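Local coordinates for amino acid ABC transporter, binding protein (Thermus thermophilus, PDB 3VV5) that binds the lysine analogue (S)-2-aminoethyl-L-cysteine as the solute-binding component of an ABC transporter that takes it up, at residues Val113-His119 and Val217-Lys223. Residues are numbered along the deposited sequence; the frame is centred on the assembly and turned at random.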
loop_
_atom_site.group_PDB
_atom_site.type_symbol
_atom_site.label_atom_id
_atom_site.label_comp_id
_atom_site.label_asym_id
_atom_site.label_seq_id
_atom_site.Cartn_x
_atom_site.Cartn_y
_atom_site.Cartn_z
ATOM N N VAL A 113 11.304 11.077 -0.123
ATOM C CA VAL A 113 12.031 9.799 -0.110
ATOM C C VAL A 113 12.471 9.457 -1.535
ATOM O O VAL A 113 12.015 10.094 -2.497
ATOM C CB VAL A 113 11.162 8.636 0.519
ATOM C CG1 VAL A 113 10.840 8.905 2.012
ATOM C CG2 VAL A 113 9.893 8.405 -0.283
ATOM N N ASP A 114 13.355 8.468 -1.685
ATOM C CA ASP A 114 13.672 7.952 -3.019
ATOM C C ASP A 114 12.869 6.669 -3.279
ATOM O O ASP A 114 12.990 5.702 -2.527
ATOM C CB ASP A 114 15.169 7.667 -3.168
ATOM C CG ASP A 114 15.984 8.922 -3.449
ATOM O OD1 ASP A 114 15.523 9.790 -4.230
ATOM O OD2 ASP A 114 17.084 9.033 -2.881
ATOM N N PHE A 115 12.050 6.677 -4.330
ATOM C CA PHE A 115 11.233 5.503 -4.694
ATOM C C PHE A 115 11.994 4.608 -5.657
ATOM O O PHE A 115 12.704 5.114 -6.539
ATOM C CB PHE A 115 9.941 5.918 -5.397
ATOM C CG PHE A 115 8.864 6.430 -4.472
ATOM C CD1 PHE A 115 8.386 7.730 -4.616
ATOM C CD2 PHE A 115 8.307 5.597 -3.478
ATOM C CE1 PHE A 115 7.384 8.223 -3.778
ATOM C CE2 PHE A 115 7.314 6.072 -2.661
ATOM C CZ PHE A 115 6.857 7.393 -2.804
ATOM N N THR A 116 11.828 3.287 -5.499
ATOM C CA THR A 116 12.296 2.323 -6.480
ATOM C C THR A 116 11.377 2.405 -7.723
ATOM O O THR A 116 10.328 3.096 -7.709
ATOM C CB THR A 116 12.219 0.883 -5.907
ATOM O OG1 THR A 116 10.843 0.578 -5.597
ATOM C CG2 THR A 116 13.040 0.782 -4.634
ATOM N N ASN A 117 11.759 1.715 -8.790
ATOM C CA ASN A 117 10.775 1.343 -9.814
ATOM C C ASN A 117 9.537 0.692 -9.132
ATOM O O ASN A 117 9.688 -0.014 -8.116
ATOM C CB ASN A 117 11.406 0.343 -10.789
ATOM C CG ASN A 117 12.463 0.977 -11.677
ATOM O OD1 ASN A 117 12.349 2.148 -12.064
ATOM N ND2 ASN A 117 13.512 0.208 -11.992
ATOM N N PRO A 118 8.316 0.901 -9.683
ATOM C CA PRO A 118 7.128 0.411 -8.966
ATOM C C PRO A 118 7.041 -1.122 -8.901
ATOM O O PRO A 118 7.414 -1.796 -9.853
ATOM C CB PRO A 118 5.965 0.977 -9.793
ATOM C CG PRO A 118 6.543 1.177 -11.178
ATOM C CD PRO A 118 7.965 1.598 -10.935
ATOM N N HIS A 119 6.574 -1.662 -7.778
ATOM C CA HIS A 119 6.383 -3.110 -7.662
ATOM C C HIS A 119 4.948 -3.550 -7.952
ATOM O O HIS A 119 4.672 -4.751 -7.990
ATOM C CB HIS A 119 6.884 -3.664 -6.316
ATOM C CG HIS A 119 6.189 -3.100 -5.112
ATOM N ND1 HIS A 119 6.480 -1.850 -4.601
ATOM C CD2 HIS A 119 5.249 -3.632 -4.293
ATOM C CE1 HIS A 119 5.745 -1.635 -3.529
ATOM N NE2 HIS A 119 5.003 -2.706 -3.306
ATOM N N VAL A 217 2.822 2.082 -7.493
ATOM C CA VAL A 217 3.142 1.857 -6.086
ATOM C C VAL A 217 4.555 1.312 -6.012
ATOM O O VAL A 217 4.917 0.440 -6.806
ATOM C CB VAL A 217 2.155 0.861 -5.419
ATOM C CG1 VAL A 217 2.632 0.506 -4.012
ATOM C CG2 VAL A 217 0.748 1.469 -5.356
ATOM N N ALA A 218 5.343 1.832 -5.077
ATOM C CA ALA A 218 6.777 1.523 -5.017
ATOM C C ALA A 218 7.296 1.422 -3.597
ATOM O O ALA A 218 6.655 1.898 -2.650
ATOM C CB ALA A 218 7.594 2.575 -5.769
ATOM N N MET A 219 8.483 0.816 -3.489
ATOM C CA MET A 219 9.249 0.731 -2.257
ATOM C C MET A 219 9.975 2.047 -2.118
ATOM O O MET A 219 10.154 2.751 -3.104
ATOM C CB MET A 219 10.297 -0.384 -2.339
ATOM C CG MET A 219 9.741 -1.791 -2.251
ATOM S SD MET A 219 11.024 -2.988 -2.664
ATOM C CE MET A 219 10.992 -2.895 -4.462
ATOM N N ALA A 220 10.367 2.385 -0.896
ATOM C CA ALA A 220 11.026 3.661 -0.640
ATOM C C ALA A 220 12.243 3.444 0.217
ATOM O O ALA A 220 12.288 2.561 1.077
ATOM C CB ALA A 220 10.064 4.674 0.046
ATOM N N VAL A 221 13.224 4.287 -0.032
ATOM C CA VAL A 221 14.474 4.300 0.672
ATOM C C VAL A 221 14.615 5.731 1.241
ATOM O O VAL A 221 13.961 6.642 0.755
ATOM C CB VAL A 221 15.502 3.884 -0.395
ATOM C CG1 VAL A 221 16.466 4.967 -0.768
ATOM C CG2 VAL A 221 16.091 2.496 -0.130
ATOM N N ALA A 222 15.423 5.929 2.284
ATOM C CA ALA A 222 15.690 7.284 2.791
ATOM C C ALA A 222 16.261 8.163 1.673
ATOM O O ALA A 222 17.047 7.687 0.863
ATOM C CB ALA A 222 16.661 7.230 3.965
ATOM N N LYS A 223 15.870 9.437 1.628
ATOM C CA LYS A 223 16.262 10.302 0.518
ATOM C C LYS A 223 17.793 10.317 0.412
ATOM O O LYS A 223 18.484 10.461 1.418
ATOM C CB LYS A 223 15.681 11.723 0.680
ATOM C CG LYS A 223 16.095 12.745 -0.403
ATOM C CD LYS A 223 15.797 12.277 -1.826
ATOM C CE LYS A 223 14.467 12.781 -2.345
ATOM N NZ LYS A 223 14.206 12.391 -3.756
#
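Thr116 lies obliquely across Met219, its methyl CG2 resting 3.8 Å from Met219 CB while its hydroxyl turns to the backbone. With chi1 at 61°, OG1 sits between its own N and carbonyl carbon, where it accepts Met219 N at 3.2 Å through a bent bond and donates to Asn117 O from above that carbonyl's plane. Thr116 N returns a straighter bond (164°) to Met219 O. A valine here would probably leave Met219 N without its acceptor and Asn117 O without its hydroxyl donor. Before this point the strands pair antiparallel: Asp114 and Val221 exchange two backbone bonds, Phe115 and Ala220 point to the same face of the sheet, and Phe115 CD2 packs 3.9 Å from Ala218 CB. Beyond it, His119 N donates to Val217 O at 2.8 Å, and the imidazole edge lies against Ala218 CA; Glu62 binds its NE2. Lys223 bends back so that NZ reaches Asp114 OD1 (3.0 Å) from above the carboxylate plane, with Ala110 O as another partner, while Gly224 N and Lys226 hold OD2. In this family 3 solute-binding protein the pairing runs toward the ligand, Val217's side chain about 5 Å from bound L-thialysine; a hydroxyl supplements its backbone bonds, and the doubly bridged carboxylate is probably kept ionised.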